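Local coordinates for protein N-acetylglucosaminidase (Paenibacillus barengoltzii, PDB 6INX) that probably hydrolyses N-acetylglucosamine linkages in chitin-type oligosaccharides or glycans, as a glycoside hydrolase of family 18 with a TIM-barrel fold, at residues Phe191-Gly196 against Tyr252-Gly257; Lys242-Val247 against Tyr290-Gln295; Tyr237-Lys242 against Gly259-Asp264; His197-Tyr202 against Ser299-Met304. All coordinates share one frame; numbering follows the deposited sequence.

Contact 1: residues Phe191-Gly196 against Tyr252-Gly257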
# COMPACT_ATOMS: atom_id res chain seq x y z
N PHE A 191 -8.33 4.14 -4.13
CA PHE A 191 -7.10 4.87 -3.84
C PHE A 191 -5.92 4.45 -4.70
O PHE A 191 -4.83 5.02 -4.55
CB PHE A 191 -6.74 4.75 -2.36
CG PHE A 191 -7.75 5.37 -1.44
CD1 PHE A 191 -7.93 6.73 -1.42
CD2 PHE A 191 -8.54 4.58 -0.62
CE1 PHE A 191 -8.87 7.32 -0.58
CE2 PHE A 191 -9.49 5.16 0.22
CZ PHE A 191 -9.64 6.53 0.23
N GLN A 192 -6.08 3.48 -5.60
CA GLN A 192 -4.95 3.04 -6.41
C GLN A 192 -5.33 2.94 -7.88
O GLN A 192 -6.45 2.56 -8.23
CB GLN A 192 -4.34 1.72 -5.89
CG GLN A 192 -5.25 0.51 -6.01
CD GLN A 192 -4.60 -0.73 -5.44
OE1 GLN A 192 -4.47 -0.86 -4.22
NE2 GLN A 192 -4.16 -1.63 -6.32
N THR A 193 -4.36 3.27 -8.73
CA THR A 193 -4.53 3.17 -10.17
C THR A 193 -3.94 1.89 -10.74
O THR A 193 -4.06 1.65 -11.94
CB THR A 193 -3.87 4.37 -10.87
OG1 THR A 193 -2.49 4.43 -10.49
CG2 THR A 193 -4.55 5.67 -10.49
N LEU A 194 -3.34 1.05 -9.90
CA LEU A 194 -2.86 -0.26 -10.34
C LEU A 194 -3.99 -1.28 -10.19
O LEU A 194 -4.62 -1.35 -9.14
CB LEU A 194 -1.68 -0.70 -9.47
CG LEU A 194 -0.97 -1.92 -10.05
CD1 LEU A 194 -0.19 -1.54 -11.29
CD2 LEU A 194 -0.03 -2.52 -9.00
N THR A 195 -4.23 -2.07 -11.24
CA THR A 195 -5.26 -3.08 -11.13
C THR A 195 -4.80 -4.22 -10.22
O THR A 195 -3.60 -4.46 -10.00
CB THR A 195 -5.62 -3.67 -12.50
OG1 THR A 195 -4.50 -4.39 -13.04
CG2 THR A 195 -6.01 -2.57 -13.48
N GLY A 196 -5.79 -4.91 -9.66
CA GLY A 196 -5.52 -6.08 -8.86
C GLY A 196 -6.82 -6.60 -8.28
O GLY A 196 -7.90 -6.10 -8.59
N TYR A 252 -2.33 -6.11 -12.82
CA TYR A 252 -1.15 -5.35 -12.38
C TYR A 252 -0.70 -4.35 -13.44
O TYR A 252 0.49 -4.17 -13.69
CB TYR A 252 -0.01 -6.24 -11.86
CG TYR A 252 -0.51 -7.28 -10.89
CD1 TYR A 252 -1.49 -6.97 -9.96
CD2 TYR A 252 -0.04 -8.58 -10.93
CE1 TYR A 252 -1.97 -7.90 -9.09
CE2 TYR A 252 -0.52 -9.53 -10.05
CZ TYR A 252 -1.50 -9.18 -9.14
OH TYR A 252 -2.01 -10.11 -8.26
N GLN A 253 -1.68 -3.71 -14.08
CA GLN A 253 -1.48 -2.68 -15.08
C GLN A 253 -1.96 -1.34 -14.54
O GLN A 253 -2.81 -1.27 -13.65
CB GLN A 253 -2.26 -3.00 -16.35
CG GLN A 253 -1.91 -4.34 -16.98
CD GLN A 253 -0.44 -4.45 -17.29
OE1 GLN A 253 0.12 -3.61 -17.99
NE2 GLN A 253 0.20 -5.49 -16.77
N MET A 254 -1.43 -0.26 -15.12
CA MET A 254 -1.75 1.07 -14.65
C MET A 254 -2.90 1.65 -15.46
O MET A 254 -2.86 1.67 -16.69
CB MET A 254 -0.54 2.00 -14.74
CG MET A 254 -0.74 3.33 -14.00
SD MET A 254 0.51 4.56 -14.39
CE MET A 254 1.76 4.14 -13.19
N SER A 255 -3.94 2.12 -14.75
CA SER A 255 -5.06 2.85 -15.29
C SER A 255 -4.84 4.35 -15.08
O SER A 255 -4.13 4.75 -14.15
CB SER A 255 -6.33 2.45 -14.53
OG SER A 255 -7.45 3.21 -14.96
N PRO A 256 -5.44 5.21 -15.91
CA PRO A 256 -5.43 6.65 -15.60
C PRO A 256 -6.22 7.00 -14.35
O PRO A 256 -5.99 8.07 -13.77
CB PRO A 256 -6.08 7.28 -16.85
CG PRO A 256 -6.00 6.24 -17.91
CD PRO A 256 -6.07 4.91 -17.21
N GLY A 257 -7.15 6.14 -13.93
CA GLY A 257 -7.99 6.42 -12.78
C GLY A 257 -7.94 5.27 -11.79
O GLY A 257 -7.35 4.22 -12.06
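Thr193 to Thr195 meet Tyr252 to Ser255 in a loop-to-loop contact, held by a single beta bridge between Leu194 and Met254. One loop follows strand 179-183; the other joins strands 237-241 and 260-264. The bridge rests on two backbone bonds: Ser255 N to Thr193 O (2.9 Å) and Thr195 N to Gln253 O (2.9 Å). Thr195 adds a side-chain grip. Its OG1 sits between the backbone N and the carbonyl carbon (chi1 66°). Gln253 N gives a nearly straight bond to Thr195 OG1, at 3.1 Å. A weak, strongly bent bond joins Tyr252 N to Thr195 OG1, at 2.8 Å. The same hydroxyl bonds to Gly250 O. A valine here would probably leave Gln253 N without its acceptor and Gly250 O without this partner. Leu194 lays CD1 against the backbone, 3.6 Å from Tyr252 C. Thr193 turns CG2 to Gly257 O, at 3.5 Å. Ser255 OG accepts from Gly257 N in an ST turn and also bonds to Lys242 O. The side chains of Thr195 and Ser255 both touch Trp241 on strand 237-241, while Leu194 and Tyr252 pack on Glu117 of the second subunit.

Contact 2: residues Lys242-Val247 against Tyr290-Gln295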
# COMPACT_ATOMS: atom_id res chain seq x y z
N LYS A 242 -10.48 1.28 -15.66
CA LYS A 242 -10.74 1.58 -17.06
C LYS A 242 -9.46 1.95 -17.80
O LYS A 242 -8.50 2.46 -17.22
CB LYS A 242 -11.73 2.73 -17.17
CG LYS A 242 -13.07 2.45 -16.49
CD LYS A 242 -13.98 3.67 -16.56
CE LYS A 242 -15.32 3.36 -15.90
NZ LYS A 242 -16.24 4.54 -15.91
N ASP A 243 -9.47 1.67 -19.11
CA ASP A 243 -8.42 2.12 -20.02
C ASP A 243 -7.04 1.60 -19.60
O ASP A 243 -6.06 2.34 -19.50
CB ASP A 243 -8.44 3.64 -20.17
CG ASP A 243 -9.78 4.13 -20.68
OD1 ASP A 243 -10.25 3.59 -21.70
OD2 ASP A 243 -10.36 5.03 -20.04
N VAL A 244 -6.98 0.29 -19.37
CA VAL A 244 -5.73 -0.32 -18.93
C VAL A 244 -5.05 -1.01 -20.11
O VAL A 244 -5.73 -1.54 -21.00
CB VAL A 244 -5.92 -1.26 -17.73
CG1 VAL A 244 -6.85 -0.64 -16.69
CG2 VAL A 244 -6.46 -2.57 -18.16
N PRO A 245 -3.72 -0.98 -20.17
CA PRO A 245 -3.02 -1.62 -21.28
C PRO A 245 -3.34 -3.11 -21.39
O PRO A 245 -3.51 -3.81 -20.39
CB PRO A 245 -1.54 -1.41 -20.92
CG PRO A 245 -1.54 -0.20 -20.05
CD PRO A 245 -2.82 -0.23 -19.28
N ASN A 246 -3.38 -3.59 -22.63
CA ASN A 246 -3.67 -5.00 -22.91
C ASN A 246 -2.39 -5.83 -22.74
O ASN A 246 -1.79 -6.33 -23.69
CB ASN A 246 -4.27 -5.14 -24.30
CG ASN A 246 -4.82 -6.53 -24.57
OD1 ASN A 246 -4.87 -7.38 -23.69
ND2 ASN A 246 -5.23 -6.76 -25.81
N VAL A 247 -1.98 -5.96 -21.48
CA VAL A 247 -0.77 -6.67 -21.10
C VAL A 247 -1.11 -7.51 -19.87
O VAL A 247 -1.81 -7.04 -18.97
CB VAL A 247 0.36 -5.67 -20.76
CG1 VAL A 247 1.60 -6.42 -20.27
CG2 VAL A 247 0.68 -4.79 -21.96
N TYR A 290 -11.17 -12.92 -12.36
CA TYR A 290 -11.14 -11.57 -12.90
C TYR A 290 -11.58 -11.60 -14.36
O TYR A 290 -11.47 -12.63 -15.03
CB TYR A 290 -9.78 -10.88 -12.71
CG TYR A 290 -8.58 -11.55 -13.36
CD1 TYR A 290 -8.00 -12.66 -12.78
CD2 TYR A 290 -8.00 -11.02 -14.50
CE1 TYR A 290 -6.87 -13.26 -13.35
CE2 TYR A 290 -6.87 -11.60 -15.08
CZ TYR A 290 -6.32 -12.73 -14.49
OH TYR A 290 -5.20 -13.30 -15.07
N LEU A 291 -12.07 -10.45 -14.84
CA LEU A 291 -12.52 -10.30 -16.22
C LEU A 291 -11.69 -9.25 -16.92
O LEU A 291 -11.31 -8.24 -16.32
CB LEU A 291 -13.98 -9.85 -16.27
CG LEU A 291 -14.99 -10.64 -15.46
CD1 LEU A 291 -16.39 -10.10 -15.72
CD2 LEU A 291 -14.91 -12.11 -15.82
N PHE A 292 -11.41 -9.47 -18.20
CA PHE A 292 -10.70 -8.49 -19.00
C PHE A 292 -11.15 -8.62 -20.44
O PHE A 292 -11.28 -9.74 -20.94
CB PHE A 292 -9.18 -8.71 -18.92
CG PHE A 292 -8.37 -7.56 -19.44
CD1 PHE A 292 -8.60 -6.28 -18.98
CD2 PHE A 292 -7.37 -7.76 -20.38
CE1 PHE A 292 -7.85 -5.21 -19.45
CE2 PHE A 292 -6.60 -6.70 -20.84
CZ PHE A 292 -6.85 -5.42 -20.38
N ASP A 293 -11.38 -7.48 -21.09
CA ASP A 293 -11.77 -7.46 -22.50
C ASP A 293 -10.71 -6.81 -23.38
O ASP A 293 -10.98 -6.52 -24.55
CB ASP A 293 -13.10 -6.72 -22.68
CG ASP A 293 -12.96 -5.21 -22.52
OD1 ASP A 293 -12.00 -4.74 -21.88
OD2 ASP A 293 -13.83 -4.47 -23.03
N GLY A 294 -9.53 -6.55 -22.83
CA GLY A 294 -8.48 -5.83 -23.53
C GLY A 294 -8.30 -4.40 -23.08
O GLY A 294 -7.29 -3.78 -23.45
N GLN A 295 -9.22 -3.86 -22.27
CA GLN A 295 -9.21 -2.45 -21.90
C GLN A 295 -9.78 -2.22 -20.50
O GLN A 295 -9.30 -1.35 -19.77
CB GLN A 295 -10.05 -1.69 -22.94
CG GLN A 295 -10.01 -0.19 -22.86
CD GLN A 295 -11.05 0.45 -23.77
OE1 GLN A 295 -12.07 -0.16 -24.10
NE2 GLN A 295 -10.80 1.69 -24.16
O HOH W 1 -5.91 -1.26 -23.76
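Val244 and Phe292 make the tight part of this contact. Val244 CG2 lies 3.3 Å from Phe292 CE1, and the two side chains pass one another with opposite headings. The Phe292 side chain sets out toward the 242-247 loop, with CG anti to the backbone N (chi1 -166°). Asn246 comes to the ring edge, with OD1 3.4 Å from Phe292 CE2. Gly294 N lies over the ring centre. An alanine in place of Phe292 would probably open a gap beside Val244 CG2 and leave the side chain of Asn246 freer to turn. Next to the ring, Val244 N gives a straight bond to a lone pair of Gln295 O, at 2.9 Å. A water donates to both Val244 O and Gly294 O, at 2.8 Å and 2.9 Å, and so ties the two backbones together. The looser side is exposed. There Asp243 and Gln295 lie alongside each other with the same heading, OD1 of Asp243 3.2 Å from NE2 of Gln295 and their planes turned 65° apart. Strand 288-292 ends at Phe292, and Asp293 OD1 then accepts from Gln295 N. That is an Asx turn, here at the hairpin between antiparallel strands 288-292 and 297-299.

Contact 3: residues Tyr237-Lys242 against Gly259-Asp264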
# COMPACT_ATOMS: atom_id res chain seq x y z
N TYR A 237 -19.93 -7.97 -5.33
CA TYR A 237 -19.83 -6.91 -6.32
C TYR A 237 -18.36 -6.79 -6.71
O TYR A 237 -17.48 -7.36 -6.06
CB TYR A 237 -20.32 -5.56 -5.75
CG TYR A 237 -19.40 -5.11 -4.65
CD1 TYR A 237 -19.54 -5.60 -3.37
CD2 TYR A 237 -18.33 -4.25 -4.92
CE1 TYR A 237 -18.66 -5.25 -2.36
CE2 TYR A 237 -17.45 -3.88 -3.92
CZ TYR A 237 -17.62 -4.39 -2.65
OH TYR A 237 -16.74 -4.05 -1.66
N SER A 238 -18.11 -6.00 -7.75
CA SER A 238 -16.78 -5.89 -8.33
C SER A 238 -16.15 -4.52 -8.10
O SER A 238 -16.82 -3.53 -7.80
CB SER A 238 -16.82 -6.17 -9.84
OG SER A 238 -17.54 -5.16 -10.54
N ARG A 239 -14.83 -4.47 -8.27
CA ARG A 239 -14.08 -3.24 -8.46
C ARG A 239 -13.54 -3.24 -9.88
O ARG A 239 -13.24 -4.30 -10.43
CB ARG A 239 -12.92 -3.14 -7.46
CG ARG A 239 -13.33 -2.71 -6.04
CD ARG A 239 -13.56 -1.21 -5.98
NE ARG A 239 -14.18 -0.82 -4.72
CZ ARG A 239 -14.37 0.44 -4.35
NH1 ARG A 239 -13.98 1.45 -5.13
NH2 ARG A 239 -14.95 0.70 -3.19
N MET A 240 -13.45 -2.06 -10.49
CA MET A 240 -13.21 -1.99 -11.93
C MET A 240 -12.27 -0.84 -12.26
O MET A 240 -12.42 0.26 -11.73
CB MET A 240 -14.54 -1.79 -12.66
CG MET A 240 -14.42 -1.62 -14.16
SD MET A 240 -16.05 -1.54 -14.96
CE MET A 240 -16.64 0.02 -14.34
N TRP A 241 -11.31 -1.11 -13.14
CA TRP A 241 -10.41 -0.08 -13.65
C TRP A 241 -10.60 0.05 -15.16
O TRP A 241 -10.80 -0.95 -15.87
CB TRP A 241 -8.94 -0.45 -13.38
CG TRP A 241 -8.49 -0.34 -11.95
CD1 TRP A 241 -7.73 0.66 -11.41
CD2 TRP A 241 -8.72 -1.28 -10.90
NE1 TRP A 241 -7.48 0.40 -10.08
CE2 TRP A 241 -8.06 -0.79 -9.75
CE3 TRP A 241 -9.41 -2.50 -10.82
CZ2 TRP A 241 -8.10 -1.46 -8.52
CZ3 TRP A 241 -9.43 -3.18 -9.61
CH2 TRP A 241 -8.78 -2.65 -8.48
N LYS A 242 -10.48 1.28 -15.66
CA LYS A 242 -10.74 1.58 -17.06
C LYS A 242 -9.46 1.95 -17.80
O LYS A 242 -8.50 2.46 -17.22
CB LYS A 242 -11.73 2.73 -17.17
CG LYS A 242 -13.07 2.45 -16.49
CD LYS A 242 -13.98 3.67 -16.56
CE LYS A 242 -15.32 3.36 -15.90
NZ LYS A 242 -16.24 4.54 -15.91
N GLY A 259 -9.70 2.38 -9.02
CA GLY A 259 -10.64 1.29 -9.16
C GLY A 259 -11.96 1.61 -8.50
O GLY A 259 -12.14 1.41 -7.30
N GLY A 260 -12.89 2.14 -9.29
CA GLY A 260 -14.20 2.44 -8.78
C GLY A 260 -15.04 1.20 -8.68
O GLY A 260 -14.63 0.09 -9.00
N TYR A 261 -16.27 1.38 -8.21
CA TYR A 261 -17.19 0.26 -8.20
C TYR A 261 -17.46 -0.21 -9.62
O TYR A 261 -17.64 0.59 -10.54
CB TYR A 261 -18.51 0.65 -7.55
CG TYR A 261 -18.44 0.74 -6.05
CD1 TYR A 261 -18.23 -0.40 -5.28
CD2 TYR A 261 -18.59 1.96 -5.41
CE1 TYR A 261 -18.17 -0.31 -3.90
CE2 TYR A 261 -18.53 2.05 -4.05
CZ TYR A 261 -18.32 0.92 -3.29
OH TYR A 261 -18.26 1.02 -1.92
N GLY A 262 -17.48 -1.52 -9.79
CA GLY A 262 -17.91 -2.11 -11.03
C GLY A 262 -19.31 -2.67 -10.87
O GLY A 262 -20.02 -2.37 -9.90
N PRO A 263 -19.72 -3.50 -11.81
CA PRO A 263 -21.05 -4.11 -11.72
C PRO A 263 -21.18 -4.99 -10.48
O PRO A 263 -20.22 -5.59 -10.01
CB PRO A 263 -21.14 -4.95 -13.01
CG PRO A 263 -20.12 -4.32 -13.94
CD PRO A 263 -19.02 -3.84 -13.06
N ASP A 264 -22.40 -5.06 -9.95
CA ASP A 264 -22.65 -6.06 -8.92
C ASP A 264 -22.71 -7.46 -9.55
O ASP A 264 -22.67 -7.62 -10.77
CB ASP A 264 -23.90 -5.74 -8.09
CG ASP A 264 -25.20 -5.76 -8.89
OD1 ASP A 264 -25.24 -6.28 -10.01
OD2 ASP A 264 -26.20 -5.23 -8.35
O HOH W 2 -17.84 -1.10 -0.54
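Arg239 lays its guanidinium over the ring face of Tyr261, a cation-pi contact with CZ 4.0 Å from the ring centroid. The planes are 31° apart, and NH2 sits toward the rim, 3.4 Å from Tyr261 CZ. The arginine chain bends at chi2 (-78°). At its end NH1 bonds to Gly259 O at 2.8 Å, close to the guanidinium plane. NE makes a salt bridge with Asp186, which is also hydrogen-bonded to Tyr237 OH. Tyr237 crosses Tyr261 obliquely, its CE2 3.6 Å from Tyr261 CE1. The two segments form an antiparallel strand pair at one side of a five-stranded sheet, with a beta bulge between Tyr237 and Arg239. At the bulge Pro263 O accepts twice, from Ser238 N at 3.1 Å and from Ser238 OG at 2.8 Å. The hydroxyl bond uses a lone pair in the carbonyl plane. Gly259 CA lies over the five-membered ring of Trp241, 3.4 Å from its centroid, a CH-pi contact. A side chain on Gly259 would run into the indole. Trp241 NE1 is held by Gln192 O. On the other flank, Met240 CB faces Gly262 CA at 3.8 Å, while Pro263 and Ser238 both touch Leu268 of helix 265-272.

Contact 4: residues His197-Tyr202 against Ser299-Met304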
# COMPACT_ATOMS: atom_id res chain seq x y z
N HIS A 197 -6.70 -7.61 -7.43
CA HIS A 197 -7.87 -8.26 -6.87
C HIS A 197 -8.35 -7.50 -5.64
O HIS A 197 -7.57 -7.24 -4.73
CB HIS A 197 -7.48 -9.67 -6.44
CG HIS A 197 -6.94 -10.51 -7.56
ND1 HIS A 197 -7.65 -10.76 -8.71
CD2 HIS A 197 -5.75 -11.14 -7.70
CE1 HIS A 197 -6.93 -11.52 -9.51
NE2 HIS A 197 -5.77 -11.77 -8.92
N HIS A 198 -9.65 -7.20 -5.59
CA HIS A 198 -10.15 -6.41 -4.46
C HIS A 198 -10.53 -7.25 -3.26
O HIS A 198 -10.64 -6.71 -2.15
CB HIS A 198 -11.26 -5.43 -4.92
CG HIS A 198 -12.66 -5.96 -4.82
ND1 HIS A 198 -13.48 -5.69 -3.74
CD2 HIS A 198 -13.42 -6.63 -5.71
CE1 HIS A 198 -14.67 -6.22 -3.95
NE2 HIS A 198 -14.66 -6.80 -5.14
N THR A 199 -10.71 -8.56 -3.45
CA THR A 199 -11.21 -9.41 -2.38
C THR A 199 -10.52 -10.78 -2.43
O THR A 199 -11.13 -11.83 -2.22
CB THR A 199 -12.75 -9.44 -2.41
OG1 THR A 199 -13.26 -10.09 -1.24
CG2 THR A 199 -13.31 -10.07 -3.69
N ASN A 200 -9.20 -10.75 -2.67
CA ASN A 200 -8.43 -11.97 -2.92
C ASN A 200 -8.09 -12.73 -1.64
O ASN A 200 -7.62 -12.16 -0.65
CB ASN A 200 -7.13 -11.63 -3.65
CG ASN A 200 -6.29 -10.55 -2.95
OD1 ASN A 200 -6.82 -9.50 -2.53
ND2 ASN A 200 -4.98 -10.78 -2.85
N LEU A 201 -8.27 -14.05 -1.70
CA LEU A 201 -7.89 -14.91 -0.59
C LEU A 201 -6.39 -14.83 -0.30
O LEU A 201 -5.98 -14.66 0.85
CB LEU A 201 -8.32 -16.35 -0.88
CG LEU A 201 -7.99 -17.34 0.23
CD1 LEU A 201 -8.61 -16.88 1.54
CD2 LEU A 201 -8.48 -18.73 -0.14
N TYR A 202 -5.54 -14.98 -1.33
CA TYR A 202 -4.09 -14.97 -1.12
C TYR A 202 -3.43 -13.87 -1.93
O TYR A 202 -3.94 -13.43 -2.97
CB TYR A 202 -3.43 -16.30 -1.52
CG TYR A 202 -3.86 -17.50 -0.71
CD1 TYR A 202 -3.45 -17.68 0.60
CD2 TYR A 202 -4.69 -18.46 -1.27
CE1 TYR A 202 -3.85 -18.80 1.33
CE2 TYR A 202 -5.09 -19.57 -0.56
CZ TYR A 202 -4.67 -19.74 0.73
OH TYR A 202 -5.08 -20.86 1.43
N SER A 299 -12.48 -7.03 -11.05
CA SER A 299 -12.16 -7.97 -9.99
C SER A 299 -13.43 -8.28 -9.20
O SER A 299 -14.18 -7.37 -8.87
CB SER A 299 -11.15 -7.33 -9.03
OG SER A 299 -11.07 -8.07 -7.84
N TYR A 300 -13.64 -9.56 -8.86
CA TYR A 300 -14.88 -9.92 -8.17
C TYR A 300 -14.68 -11.23 -7.41
O TYR A 300 -13.63 -11.85 -7.48
CB TYR A 300 -16.05 -9.99 -9.17
CG TYR A 300 -16.01 -11.14 -10.16
CD1 TYR A 300 -15.02 -11.20 -11.13
CD2 TYR A 300 -16.97 -12.14 -10.14
CE1 TYR A 300 -14.98 -12.24 -12.05
CE2 TYR A 300 -16.94 -13.19 -11.07
CZ TYR A 300 -15.94 -13.22 -12.02
OH TYR A 300 -15.90 -14.26 -12.94
N ASP A 301 -15.72 -11.62 -6.65
CA ASP A 301 -15.83 -12.91 -5.98
C ASP A 301 -16.87 -13.74 -6.72
O ASP A 301 -17.88 -13.21 -7.21
CB ASP A 301 -16.36 -12.72 -4.54
CG ASP A 301 -15.33 -13.02 -3.45
OD1 ASP A 301 -14.29 -13.66 -3.72
OD2 ASP A 301 -15.57 -12.60 -2.29
N ASP A 302 -16.63 -15.05 -6.82
CA ASP A 302 -17.66 -15.93 -7.37
C ASP A 302 -17.83 -17.17 -6.51
O ASP A 302 -17.26 -17.24 -5.41
CB ASP A 302 -17.39 -16.25 -8.85
CG ASP A 302 -16.15 -17.10 -9.08
OD1 ASP A 302 -15.48 -17.51 -8.11
OD2 ASP A 302 -15.83 -17.37 -10.25
N GLU A 303 -18.59 -18.17 -6.98
CA GLU A 303 -18.75 -19.37 -6.17
C GLU A 303 -17.42 -20.09 -5.96
O GLU A 303 -17.22 -20.72 -4.91
CB GLU A 303 -19.77 -20.32 -6.82
CG GLU A 303 -21.15 -19.69 -7.04
CD GLU A 303 -21.32 -19.09 -8.42
OE1 GLU A 303 -20.40 -18.38 -8.91
OE2 GLU A 303 -22.37 -19.33 -9.04
N MET A 304 -16.50 -19.98 -6.92
CA MET A 304 -15.21 -20.66 -6.82
C MET A 304 -14.33 -20.02 -5.74
O MET A 304 -13.79 -20.72 -4.87
CB MET A 304 -14.53 -20.61 -8.19
CG MET A 304 -13.32 -21.52 -8.40
SD MET A 304 -12.78 -21.47 -10.13
CE MET A 304 -14.07 -22.41 -10.94
O HOH W 3 -10.40 -10.59 -8.39
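Ser299, Thr199 and His198 carry this buried contact. Ser299 points its side chain at the 197-202 loop, with OG anti to the backbone N (chi1 166°). That hydroxyl accepts a nearly straight bond from His198 N, at 2.8 Å. It also meets a water at 2.7 Å, and the water lies 2.8 Å from His197 ND1. The buried hydroxyl is thus gripped by a backbone N-H and a water, and the water extends its reach to the first histidine. His197 NE2 bonds to Asp283 on strand 279-283. The His198 ring meets Ser299 with its edge: CD2 is 3.3 Å from Ser299 O. Both ring nitrogens have partners elsewhere, ND1 with Asp186 N and NE2 with Tyr237 O, which should fix the rotation of the ring. Thr199 crosses Asp301 at about a right angle. Its methyl CG2 rests against the carboxylate, 3.6 Å from Asp301 CG, and also lies over one face of the His198 ring. Thr199 OG1 bonds to Thr184 O and to Lys309 NZ. Lys309, on helix 303-316, also forms a salt bridge with Asp301 OD2, so its amino group serves both segments. Asp301 OD1 bonds to Ser305 OG. The contact lies where strand 297-299 gives way to helix 303-316. Beside that junction, His198 touches Ala235 and Asp301 touches Ala234, both on barrel strand 230-235.

In the fold
All four contacts lie on one side of the chain's centre, in and around a five-stranded antiparallel sheet. It probably corresponds to the insertion domain that many family 18 enzymes carry beside the barrel, where it walls the substrate cleft. Contact 4 is the innermost, about 14 Å from the chain centre, and contact 2 the outermost, at about 27 Å. Contact 3 sits between, about 12 Å centre to centre from contacts 1, 2 and 4. Contacts 2 and 3 share Lys242, whose O lies 2.6 Å from Ser255 OG of contact 1. Contact 4 joins contact 3 through Ser299 N and Arg239 O, 2.9 Å apart. Along the chain, contacts 2 and 3 nest inside the loop contact 4 closes.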